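Local atomic coordinates of PspGI restriction endonuclease (Pyrococcus sp. GI-H, PDB entry 3BM3), a protein that probably acts as a type II site-specific deoxyribonuclease that binds its DNA target, flips bases out of the double helix and cleaves the strands. Residues I17-I23 with R99-A103; I23-A27 with I66-Y70; F104-F108 with F246-F250. The protein carries 2 engineered substitutions. All blocks are in the same frame, centred on the assembly; numbering follows the deposited sequence.

Interaction 1: I17-I23 with R99-A103. With nucleotides of chain A; nucleotides of chain B.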
loop_
_atom_site.group_PDB
_atom_site.type_symbol
_atom_site.label_atom_id
_atom_site.label_comp_id
_atom_site.label_asym_id
_atom_site.label_seq_id
_atom_site.Cartn_x
_atom_site.Cartn_y
_atom_site.Cartn_z
ATOM N N ILE C 17 -11.491 23.104 -1.204
ATOM C CA ILE C 17 -11.173 22.715 -2.560
ATOM C C ILE C 17 -12.328 21.896 -3.114
ATOM O O ILE C 17 -12.711 20.885 -2.528
ATOM C CB ILE C 17 -9.869 21.882 -2.677
ATOM C CG1 ILE C 17 -8.669 22.650 -2.091
ATOM C CG2 ILE C 17 -9.669 21.519 -4.134
ATOM C CD1 ILE C 17 -7.413 21.896 -2.057
ATOM N N PRO C 18 -12.888 22.320 -4.247
ATOM C CA PRO C 18 -13.995 21.591 -4.828
ATOM C C PRO C 18 -13.706 20.099 -4.980
ATOM O O PRO C 18 -12.549 19.715 -5.180
ATOM C CB PRO C 18 -14.139 22.250 -6.193
ATOM C CG PRO C 18 -13.758 23.664 -5.931
ATOM C CD PRO C 18 -12.598 23.552 -5.000
ATOM N N PRO C 19 -14.732 19.266 -4.818
ATOM C CA PRO C 19 -14.453 17.825 -4.877
ATOM C C PRO C 19 -13.992 17.359 -6.246
ATOM O O PRO C 19 -14.230 18.010 -7.258
ATOM C CB PRO C 19 -15.779 17.185 -4.522
ATOM C CG PRO C 19 -16.794 18.238 -4.698
ATOM C CD PRO C 19 -16.141 19.547 -4.524
ATOM N N THR C 20 -13.310 16.231 -6.254
ATOM C CA THR C 20 -12.711 15.713 -7.467
ATOM C C THR C 20 -13.740 15.567 -8.591
ATOM O O THR C 20 -13.440 15.895 -9.726
ATOM C CB THR C 20 -12.022 14.361 -7.206
ATOM O OG1 THR C 20 -11.036 14.545 -6.212
ATOM C CG2 THR C 20 -11.351 13.822 -8.452
ATOM N N ASN C 21 -14.928 15.088 -8.273
ATOM C CA ASN C 21 -15.959 14.920 -9.306
ATOM C C ASN C 21 -16.219 16.244 -10.020
ATOM O O ASN C 21 -16.298 16.299 -11.255
ATOM C CB ASN C 21 -17.236 14.294 -8.723
ATOM C CG ASN C 21 -17.971 15.196 -7.729
ATOM O OD1 ASN C 21 -17.380 15.909 -6.922
ATOM N ND2 ASN C 21 -19.288 15.148 -7.787
ATOM N N GLU C 22 -16.309 17.330 -9.251
ATOM C CA GLU C 22 -16.542 18.647 -9.833
ATOM C C GLU C 22 -15.378 19.107 -10.689
ATOM O O GLU C 22 -15.574 19.667 -11.774
ATOM C CB GLU C 22 -16.867 19.670 -8.735
ATOM C CG GLU C 22 -18.166 19.320 -8.027
ATOM C CD GLU C 22 -18.583 20.276 -6.935
ATOM O OE1 GLU C 22 -18.001 21.387 -6.824
ATOM O OE2 GLU C 22 -19.525 19.896 -6.187
ATOM N N ILE C 23 -14.166 18.843 -10.213
ATOM C CA ILE C 23 -12.979 19.220 -10.935
ATOM C C ILE C 23 -12.876 18.427 -12.223
ATOM O O ILE C 23 -12.522 18.979 -13.252
ATOM C CB ILE C 23 -11.725 19.037 -10.070
ATOM C CG1 ILE C 23 -11.786 20.012 -8.869
ATOM C CG2 ILE C 23 -10.485 19.255 -10.890
ATOM C CD1 ILE C 23 -10.594 19.917 -7.924
ATOM N N ARG C 99 -7.218 12.236 -3.772
ATOM C CA ARG C 99 -7.823 12.783 -4.997
ATOM C C ARG C 99 -7.254 12.256 -6.290
ATOM O O ARG C 99 -7.980 12.046 -7.243
ATOM C CB ARG C 99 -7.724 14.302 -5.004
ATOM C CG ARG C 99 -8.546 14.950 -3.914
ATOM C CD ARG C 99 -8.209 16.433 -3.853
ATOM N NE ARG C 99 -9.110 17.155 -2.972
ATOM C CZ ARG C 99 -10.128 17.919 -3.364
ATOM N NH1 ARG C 99 -10.405 18.080 -4.643
ATOM N NH2 ARG C 99 -10.891 18.526 -2.464
ATOM N N GLY C 100 -5.955 11.998 -6.321
ATOM C CA GLY C 100 -5.349 11.495 -7.512
ATOM C C GLY C 100 -5.926 10.104 -7.760
ATOM O O GLY C 100 -6.208 9.754 -8.906
ATOM N N GLY C 101 -6.100 9.314 -6.707
ATOM C CA GLY C 101 -6.725 7.990 -6.890
ATOM C C GLY C 101 -8.157 8.128 -7.328
ATOM O O GLY C 101 -8.623 7.481 -8.290
ATOM N N LYS C 102 -8.886 8.987 -6.651
ATOM C CA LYS C 102 -10.299 9.152 -6.980
ATOM C C LYS C 102 -10.448 9.653 -8.411
ATOM O O LYS C 102 -11.343 9.220 -9.143
ATOM C CB LYS C 102 -10.979 10.081 -5.981
ATOM C CG LYS C 102 -12.466 10.330 -6.277
ATOM C CD LYS C 102 -13.332 9.115 -6.034
ATOM C CE LYS C 102 -14.802 9.491 -5.746
ATOM N NZ LYS C 102 -14.959 10.647 -4.836
ATOM N N ALA C 103 -9.604 10.590 -8.812
ATOM C CA ALA C 103 -9.694 11.166 -10.154
ATOM C C ALA C 103 -9.583 10.069 -11.213
ATOM O O ALA C 103 -10.385 10.011 -12.167
ATOM C CB ALA C 103 -8.619 12.228 -10.354
ATOM P P DA A 6 -0.050 8.776 -6.942
ATOM O OP1 DA A 6 -0.333 7.706 -7.940
ATOM O OP2 DA A 6 1.173 9.610 -7.098
ATOM O "O5'" DA A 6 -1.342 9.702 -6.907
ATOM C "C5'" DA A 6 -1.305 10.958 -6.246
ATOM C "C4'" DA A 6 -0.887 12.020 -7.228
ATOM O "O4'" DA A 6 -1.953 12.305 -8.167
ATOM C "C3'" DA A 6 -0.517 13.356 -6.587
ATOM O "O3'" DA A 6 0.750 13.749 -7.098
ATOM C "C2'" DA A 6 -1.611 14.299 -7.056
ATOM C "C1'" DA A 6 -1.963 13.700 -8.397
ATOM N N9 DA A 6 -3.273 14.065 -8.936
ATOM C C8 DA A 6 -3.733 13.769 -10.192
ATOM N N7 DA A 6 -4.934 14.227 -10.437
ATOM C C5 DA A 6 -5.295 14.865 -9.261
ATOM C C6 DA A 6 -6.456 15.559 -8.887
ATOM N N6 DA A 6 -7.508 15.726 -9.695
ATOM N N1 DA A 6 -6.500 16.086 -7.645
ATOM C C2 DA A 6 -5.441 15.918 -6.841
ATOM N N3 DA A 6 -4.294 15.285 -7.079
ATOM C C4 DA A 6 -4.282 14.774 -8.323
ATOM P P DT B 11 -9.847 16.393 0.837
ATOM O OP1 DT B 11 -9.540 17.162 -0.380
ATOM O OP2 DT B 11 -10.579 17.032 1.956
ATOM O "O5'" DT B 11 -10.636 15.076 0.413
ATOM C "C5'" DT B 11 -10.165 14.273 -0.662
ATOM C "C4'" DT B 11 -10.825 12.916 -0.611
ATOM O "O4'" DT B 11 -10.432 12.224 0.584
ATOM C "C3'" DT B 11 -12.345 12.965 -0.523
ATOM O "O3'" DT B 11 -12.885 13.103 -1.842
ATOM C "C2'" DT B 11 -12.694 11.650 0.159
ATOM C "C1'" DT B 11 -11.376 11.186 0.788
ATOM N N1 DT B 11 -11.416 10.883 2.226
ATOM C C2 DT B 11 -11.195 9.578 2.592
ATOM O O2 DT B 11 -11.014 8.685 1.780
ATOM N N3 DT B 11 -11.196 9.354 3.943
ATOM C C4 DT B 11 -11.404 10.280 4.943
ATOM O O4 DT B 11 -11.361 9.929 6.120
ATOM C C5 DT B 11 -11.659 11.631 4.486
ATOM C C7 DT B 11 -11.919 12.700 5.498
ATOM C C6 DT B 11 -11.651 11.861 3.167
ATOM P P DC A 5 -4.570 4.787 -5.883
ATOM O OP1 DC A 5 -4.681 5.094 -7.319
ATOM O OP2 DC A 5 -4.363 3.386 -5.430
ATOM O "O5'" DC A 5 -3.388 5.674 -5.294
ATOM C "C5'" DC A 5 -3.398 7.078 -5.489
ATOM C "C4'" DC A 5 -2.243 7.698 -4.742
ATOM O "O4'" DC A 5 -2.436 7.416 -3.344
ATOM C "C3'" DC A 5 -0.887 7.108 -5.126
ATOM O "O3'" DC A 5 0.008 8.154 -5.474
ATOM C "C2'" DC A 5 -0.406 6.387 -3.881
ATOM C "C1'" DC A 5 -1.211 7.016 -2.763
ATOM N N1 DC A 5 -1.513 6.069 -1.688
ATOM C C2 DC A 5 -1.268 6.444 -0.371
ATOM O O2 DC A 5 -0.887 7.603 -0.143
ATOM N N3 DC A 5 -1.461 5.544 0.621
ATOM C C4 DC A 5 -1.908 4.316 0.329
ATOM N N4 DC A 5 -2.053 3.445 1.329
ATOM C C5 DC A 5 -2.216 3.928 -1.005
ATOM C C6 DC A 5 -2.006 4.823 -1.972
HETATM O O HOH W 1 -9.379 16.608 -7.008
HETATM O O HOH W 2 -15.372 13.680 -5.878
#

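Interaction 2: I23-A27 with I66-Y70. With nucleotides of chain A.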
loop_
_atom_site.group_PDB
_atom_site.type_symbol
_atom_site.label_atom_id
_atom_site.label_comp_id
_atom_site.label_asym_id
_atom_site.label_seq_id
_atom_site.Cartn_x
_atom_site.Cartn_y
_atom_site.Cartn_z
ATOM N N ILE C 23 -14.166 18.843 -10.213
ATOM C CA ILE C 23 -12.979 19.220 -10.935
ATOM C C ILE C 23 -12.876 18.427 -12.223
ATOM O O ILE C 23 -12.522 18.979 -13.252
ATOM C CB ILE C 23 -11.725 19.037 -10.070
ATOM C CG1 ILE C 23 -11.786 20.012 -8.869
ATOM C CG2 ILE C 23 -10.485 19.255 -10.890
ATOM C CD1 ILE C 23 -10.594 19.917 -7.924
ATOM N N ILE C 24 -13.209 17.140 -12.165
ATOM C CA ILE C 24 -13.182 16.293 -13.354
ATOM C C ILE C 24 -14.196 16.825 -14.374
ATOM O O ILE C 24 -13.912 16.916 -15.594
ATOM C CB ILE C 24 -13.459 14.820 -12.995
ATOM C CG1 ILE C 24 -12.251 14.209 -12.250
ATOM C CG2 ILE C 24 -13.756 13.949 -14.265
ATOM C CD1 ILE C 24 -11.077 13.906 -13.128
ATOM N N GLU C 25 -15.378 17.193 -13.885
ATOM C CA GLU C 25 -16.403 17.766 -14.798
ATOM C C GLU C 25 -15.901 19.057 -15.417
ATOM O O GLU C 25 -16.087 19.281 -16.612
ATOM C CB GLU C 25 -17.744 17.970 -14.106
ATOM C CG GLU C 25 -18.483 16.677 -13.704
ATOM C CD GLU C 25 -18.747 15.707 -14.882
ATOM O OE1 GLU C 25 -18.947 16.166 -16.033
ATOM O OE2 GLU C 25 -18.752 14.475 -14.645
ATOM N N GLU C 26 -15.243 19.894 -14.619
ATOM C CA GLU C 26 -14.661 21.126 -15.124
ATOM C C GLU C 26 -13.644 20.832 -16.224
ATOM O O GLU C 26 -13.642 21.483 -17.285
ATOM C CB GLU C 26 -13.995 21.888 -14.002
ATOM C CG GLU C 26 -13.471 23.213 -14.411
ATOM C CD GLU C 26 -13.178 24.100 -13.215
ATOM O OE1 GLU C 26 -13.396 23.659 -12.036
ATOM O OE2 GLU C 26 -12.730 25.238 -13.487
ATOM N N ALA C 27 -12.791 19.850 -15.960
ATOM C CA ALA C 27 -11.766 19.423 -16.904
ATOM C C ALA C 27 -12.410 18.881 -18.176
ATOM O O ALA C 27 -11.931 19.158 -19.258
ATOM C CB ALA C 27 -10.866 18.360 -16.299
ATOM N N ILE C 66 -6.233 21.914 -12.587
ATOM C CA ILE C 66 -7.304 22.657 -11.963
ATOM C C ILE C 66 -7.214 22.540 -10.453
ATOM O O ILE C 66 -7.283 23.555 -9.731
ATOM C CB ILE C 66 -8.686 22.189 -12.476
ATOM C CG1 ILE C 66 -8.820 22.638 -13.933
ATOM C CG2 ILE C 66 -9.815 22.787 -11.676
ATOM C CD1 ILE C 66 -9.957 21.958 -14.670
ATOM N N TYR C 67 -7.061 21.311 -9.986
ATOM C CA TYR C 67 -6.872 21.073 -8.565
ATOM C C TYR C 67 -5.754 22.000 -8.047
ATOM O O TYR C 67 -5.886 22.650 -7.030
ATOM C CB TYR C 67 -6.483 19.612 -8.316
ATOM C CG TYR C 67 -6.003 19.478 -6.914
ATOM C CD1 TYR C 67 -6.909 19.358 -5.878
ATOM C CD2 TYR C 67 -4.643 19.586 -6.624
ATOM C CE1 TYR C 67 -6.450 19.314 -4.567
ATOM C CE2 TYR C 67 -4.184 19.537 -5.362
ATOM C CZ TYR C 67 -5.088 19.415 -4.333
ATOM O OH TYR C 67 -4.619 19.418 -3.068
ATOM N N LYS C 68 -4.624 22.020 -8.730
ATOM C CA LYS C 68 -3.494 22.802 -8.195
ATOM C C LYS C 68 -3.787 24.285 -8.136
ATOM O O LYS C 68 -3.304 24.980 -7.251
ATOM C CB LYS C 68 -2.236 22.543 -8.986
ATOM C CG LYS C 68 -1.696 21.164 -8.717
ATOM C CD LYS C 68 -0.314 20.963 -9.289
ATOM C CE LYS C 68 -0.332 20.901 -10.793
ATOM N NZ LYS C 68 0.972 20.419 -11.328
ATOM N N GLU C 69 -4.563 24.781 -9.091
ATOM C CA GLU C 69 -4.980 26.169 -9.062
ATOM C C GLU C 69 -5.827 26.437 -7.844
ATOM O O GLU C 69 -5.668 27.455 -7.179
ATOM C CB GLU C 69 -5.774 26.529 -10.316
ATOM C CG GLU C 69 -4.950 26.492 -11.602
ATOM C CD GLU C 69 -5.797 26.792 -12.844
ATOM O OE1 GLU C 69 -6.378 27.895 -12.904
ATOM O OE2 GLU C 69 -5.867 25.938 -13.775
ATOM N N TYR C 70 -6.740 25.530 -7.550
ATOM C CA TYR C 70 -7.553 25.660 -6.342
ATOM C C TYR C 70 -6.703 25.526 -5.089
ATOM O O TYR C 70 -6.857 26.284 -4.144
ATOM C CB TYR C 70 -8.654 24.626 -6.317
ATOM C CG TYR C 70 -9.772 24.877 -7.302
ATOM C CD1 TYR C 70 -10.175 26.167 -7.638
ATOM C CD2 TYR C 70 -10.454 23.818 -7.894
ATOM C CE1 TYR C 70 -11.204 26.380 -8.538
ATOM C CE2 TYR C 70 -11.473 24.030 -8.787
ATOM C CZ TYR C 70 -11.863 25.306 -9.088
ATOM O OH TYR C 70 -12.891 25.562 -9.972
ATOM P P DA A 6 -0.050 8.776 -6.942
ATOM O OP1 DA A 6 -0.333 7.706 -7.940
ATOM O OP2 DA A 6 1.173 9.610 -7.098
ATOM O "O5'" DA A 6 -1.342 9.702 -6.907
ATOM C "C5'" DA A 6 -1.305 10.958 -6.246
ATOM C "C4'" DA A 6 -0.887 12.020 -7.228
ATOM O "O4'" DA A 6 -1.953 12.305 -8.167
ATOM C "C3'" DA A 6 -0.517 13.356 -6.587
ATOM O "O3'" DA A 6 0.750 13.749 -7.098
ATOM C "C2'" DA A 6 -1.611 14.299 -7.056
ATOM C "C1'" DA A 6 -1.963 13.700 -8.397
ATOM N N9 DA A 6 -3.273 14.065 -8.936
ATOM C C8 DA A 6 -3.733 13.769 -10.192
ATOM N N7 DA A 6 -4.934 14.227 -10.437
ATOM C C5 DA A 6 -5.295 14.865 -9.261
ATOM C C6 DA A 6 -6.456 15.559 -8.887
ATOM N N6 DA A 6 -7.508 15.726 -9.695
ATOM N N1 DA A 6 -6.500 16.086 -7.645
ATOM C C2 DA A 6 -5.441 15.918 -6.841
ATOM N N3 DA A 6 -4.294 15.285 -7.079
ATOM C C4 DA A 6 -4.282 14.774 -8.323
#

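Interaction 3: F104-F108 with F246-F250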
loop_
_atom_site.group_PDB
_atom_site.type_symbol
_atom_site.label_atom_id
_atom_site.label_comp_id
_atom_site.label_asym_id
_atom_site.label_seq_id
_atom_site.Cartn_x
_atom_site.Cartn_y
_atom_site.Cartn_z
ATOM N N PHE C 104 -8.647 9.147 -11.013
ATOM C CA PHE C 104 -8.445 8.090 -11.980
ATOM C C PHE C 104 -9.675 7.168 -12.055
ATOM O O PHE C 104 -10.161 6.843 -13.128
ATOM C CB PHE C 104 -7.172 7.324 -11.680
ATOM C CG PHE C 104 -6.884 6.250 -12.653
ATOM C CD1 PHE C 104 -6.875 6.525 -14.011
ATOM C CD2 PHE C 104 -6.637 4.969 -12.229
ATOM C CE1 PHE C 104 -6.586 5.503 -14.929
ATOM C CE2 PHE C 104 -6.349 3.954 -13.160
ATOM C CZ PHE C 104 -6.342 4.246 -14.506
ATOM N N GLU C 105 -10.257 6.885 -10.897
ATOM C CA GLU C 105 -11.422 6.044 -10.814
ATOM C C GLU C 105 -12.597 6.725 -11.483
ATOM O O GLU C 105 -13.338 6.108 -12.242
ATOM C CB GLU C 105 -11.694 5.680 -9.360
ATOM C CG GLU C 105 -10.518 4.812 -8.858
ATOM C CD GLU C 105 -10.546 4.323 -7.412
ATOM O OE1 GLU C 105 -11.625 3.908 -6.927
ATOM O OE2 GLU C 105 -9.436 4.259 -6.807
ATOM N N ILE C 106 -12.745 8.033 -11.271
ATOM C CA ILE C 106 -13.815 8.754 -11.966
ATOM C C ILE C 106 -13.665 8.748 -13.484
ATOM O O ILE C 106 -14.616 8.492 -14.218
ATOM C CB ILE C 106 -13.939 10.186 -11.471
ATOM C CG1 ILE C 106 -14.381 10.159 -10.002
ATOM C CG2 ILE C 106 -14.909 10.958 -12.371
ATOM C CD1 ILE C 106 -14.266 11.484 -9.262
ATOM N N ILE C 107 -12.453 9.030 -13.929
ATOM C CA ILE C 107 -12.126 8.999 -15.334
ATOM C C ILE C 107 -12.467 7.634 -15.923
ATOM O O ILE C 107 -13.098 7.543 -16.969
ATOM C CB ILE C 107 -10.653 9.360 -15.489
ATOM C CG1 ILE C 107 -10.494 10.852 -15.128
ATOM C CG2 ILE C 107 -10.191 9.065 -16.896
ATOM C CD1 ILE C 107 -9.018 11.290 -15.046
ATOM N N PHE C 108 -12.102 6.573 -15.212
ATOM C CA PHE C 108 -12.404 5.227 -15.638
ATOM C C PHE C 108 -13.913 5.071 -15.840
ATOM O O PHE C 108 -14.340 4.506 -16.861
ATOM C CB PHE C 108 -11.866 4.216 -14.628
ATOM C CG PHE C 108 -11.810 2.817 -15.155
ATOM C CD1 PHE C 108 -10.744 2.417 -15.943
ATOM C CD2 PHE C 108 -12.818 1.890 -14.864
ATOM C CE1 PHE C 108 -10.693 1.120 -16.440
ATOM C CE2 PHE C 108 -12.745 0.597 -15.350
ATOM C CZ PHE C 108 -11.676 0.233 -16.124
ATOM N N PHE C 246 -4.070 -0.436 -21.101
ATOM C CA PHE C 246 -5.245 0.177 -20.515
ATOM C C PHE C 246 -6.357 0.385 -21.537
ATOM O O PHE C 246 -7.515 0.100 -21.292
ATOM C CB PHE C 246 -4.850 1.513 -19.901
ATOM C CG PHE C 246 -6.013 2.295 -19.372
ATOM C CD1 PHE C 246 -6.490 2.062 -18.102
ATOM C CD2 PHE C 246 -6.654 3.239 -20.156
ATOM C CE1 PHE C 246 -7.544 2.798 -17.606
ATOM C CE2 PHE C 246 -7.729 3.964 -19.659
ATOM C CZ PHE C 246 -8.159 3.733 -18.384
ATOM N N SER C 247 -5.994 0.867 -22.709
ATOM C CA SER C 247 -7.010 1.151 -23.688
ATOM C C SER C 247 -7.826 -0.050 -24.066
ATOM O O SER C 247 -8.957 0.091 -24.556
ATOM C CB SER C 247 -6.362 1.765 -24.921
ATOM O OG SER C 247 -5.985 3.079 -24.619
ATOM N N ASP C 248 -7.242 -1.237 -23.906
ATOM C CA ASP C 248 -7.885 -2.463 -24.336
ATOM C C ASP C 248 -8.964 -2.923 -23.388
ATOM O O ASP C 248 -9.773 -3.805 -23.738
ATOM C CB ASP C 248 -6.883 -3.613 -24.383
ATOM C CG ASP C 248 -5.847 -3.465 -25.445
ATOM O OD1 ASP C 248 -5.968 -2.589 -26.275
ATOM O OD2 ASP C 248 -4.892 -4.257 -25.409
ATOM N N ILE C 249 -8.995 -2.379 -22.173
ATOM C CA ILE C 249 -9.852 -2.984 -21.177
ATOM C C ILE C 249 -11.332 -2.836 -21.558
ATOM O O ILE C 249 -12.140 -3.664 -21.232
ATOM C CB ILE C 249 -9.583 -2.458 -19.771
ATOM C CG1 ILE C 249 -10.232 -3.370 -18.730
ATOM C CG2 ILE C 249 -10.026 -0.970 -19.634
ATOM C CD1 ILE C 249 -9.809 -3.105 -17.293
ATOM N N PHE C 250 -11.676 -1.783 -22.258
ATOM C CA PHE C 250 -13.068 -1.488 -22.544
ATOM C C PHE C 250 -13.673 -2.488 -23.502
ATOM O O PHE C 250 -14.721 -3.087 -23.209
ATOM C CB PHE C 250 -13.177 -0.042 -22.985
ATOM C CG PHE C 250 -12.639 0.870 -21.935
ATOM C CD1 PHE C 250 -13.353 1.080 -20.783
ATOM C CD2 PHE C 250 -11.344 1.364 -22.010
ATOM C CE1 PHE C 250 -12.833 1.843 -19.781
ATOM C CE2 PHE C 250 -10.818 2.122 -21.009
ATOM C CZ PHE C 250 -11.557 2.363 -19.887
#

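Interaction 1: I17-I23 with R99-A103
Arg-99 stretches from helix 85-115 across Thr-20, its CG 3.4 Å from Thr-20 OG1, and drives its guanidinium against the turn that leads into helix 20-31. Together these two residues account for about 200 of the 293 Å² buried. Arg-99 NH1 donates to Pro-18 O (2.7 Å, N-H...O angle 172°) and Arg-99 NH2 to Ile-17 O (3.0 Å, 147°), so main-chain carbonyls fix the charged group, while Ile-17 CG2 lies over one of its faces. The same group reaches the DNA, since DT11 of chain B OP1 accepts from Arg-99 NE at 2.6 Å and from Arg-99 NH2 at 2.8 Å. Beyond the arginine, Thr-20 CG2 sits 3.7 Å from Ala-103 CB, with Pro-19 as the N-cap. Two waters bridge the segments: one bonds Arg-99 NH1 (3.0 Å) and Thr-20 OG1 (2.8 Å), and a second takes bonds from Asn-21 N (2.8 Å) and Lys-102 NZ (3.2 Å). Adenine DA6 of chain A rests on the helix, with its C4 3.5 Å from Gly-100 CA and its C2 3.3 Å from Arg-99 CB. A modelled CB on Gly-100 would come within 2.2 Å of the O4' of that nucleotide, so the helix can approach this closely because the side chain is missing. An arginine bound to a backbone phosphate, next to a glycine on which the adenine lies, is consistent with one wall of the pocket for a flipped base.

Interaction 2: I23-A27 with I66-Y70
Ile-23, at the start of this part of helix 20-31, bridges to helix 52-80: its CG2 meets Ile-66 CG2 at 3.7 Å, and its CD1 lies 3.9 Å from Tyr-70 CD2 and 4.1 Å from Tyr-67 CB. Ile-23 and Ile-66 bury 77 and 78 Å², over half of the 287 Å² total. Ile-24 turns away to pack on Ile-106 and Ile-107 of helix 85-115. One turn after Ile-23, Glu-26 accepts the one hydrogen bond between the segments, from Tyr-70 OH to OE1 at 2.9 Å. Ala-27 then closes on Ile-66, CB to CD1 4.1 Å. The local axes approach to 10.8 Å with N-to-C directions 122° apart, a steeply oblique crossing, nearer perpendicular than antiparallel. Tyr-67, whose OH bonds Glu-71, has Ile-23 CD1 at its ring edge and DA6 of chain A over a face, CG to N1 3.5 Å. This is helix-helix packing that backs the aromatic wall of what is probably the flipped-adenine pocket.

Interaction 3: F104-F108 with F246-F250
Phe-108 and Phe-246 contribute most to this contact, burying 88 and 59 Å² of its 227 Å², with Phe-250 next at 31 Å². The CA atoms stay far apart, 9.7 Å even for the nearest pair, Phe-108 and Phe-250, so long aromatic side chains must span the gap. Phe-108, on helix 85-115, carries its ring among three partners. Phe-246 CE1 comes to 3.6 Å from Phe-108 CD1 near the plane of the Phe-108 ring, whereas Phe-250 CE1 lies over a face of that ring, with the ring centroids 5.3 Å apart. Ile-249 CG2 adds a contact at 3.9 Å to Phe-108 CE1. Phe-246 also receives Phe-104, whose CZ is 3.6 Å from Phe-246 CE1. Interplanar angles of 38° for Phe-104 with Phe-246, 66° for Phe-108 with Phe-246 and 40° for Phe-108 with Phe-250 show oblique packing throughout. Phe-192 enlarges the cluster, stacked on Phe-104 and edge-to-face with Phe-246. Phe-246 directly follows strand 243-245, an outermost strand of the mixed sheet within the chain, so the cluster joins the long helix to the junction between that strand and helix 249-259. All the cross-segment contacts are apolar and the touching residues are buried, which implies that hydrophobic burial and close ring packing, with no directional polar bonds between the segments, hold helix 85-115 to this junction.

Interactions 1 and 2 form one unit, their centres about 8 Å apart: they share Ile-23, and Arg-99 CD lies 3.5 Å from Tyr-67 CE1. Between them they sandwich the adenine of DA6 of chain A, with Gly-100 and Arg-99 CB on one side of the base plane and the Tyr-67 ring on the opposite side. Interaction 3 sits farther off, its centre about 16 Å from that of interaction 1 and about 19 Å from that of interaction 2. It continues along helix 85-115, where Ile-106 CD1 is 3.8 Å from Thr-20 CG2 and Ile-107 CG1 is 3.7 Å from Ile-24 CD1. Helix 85-115 thus runs from the DA6 site to the aromatic cluster beside the sheet.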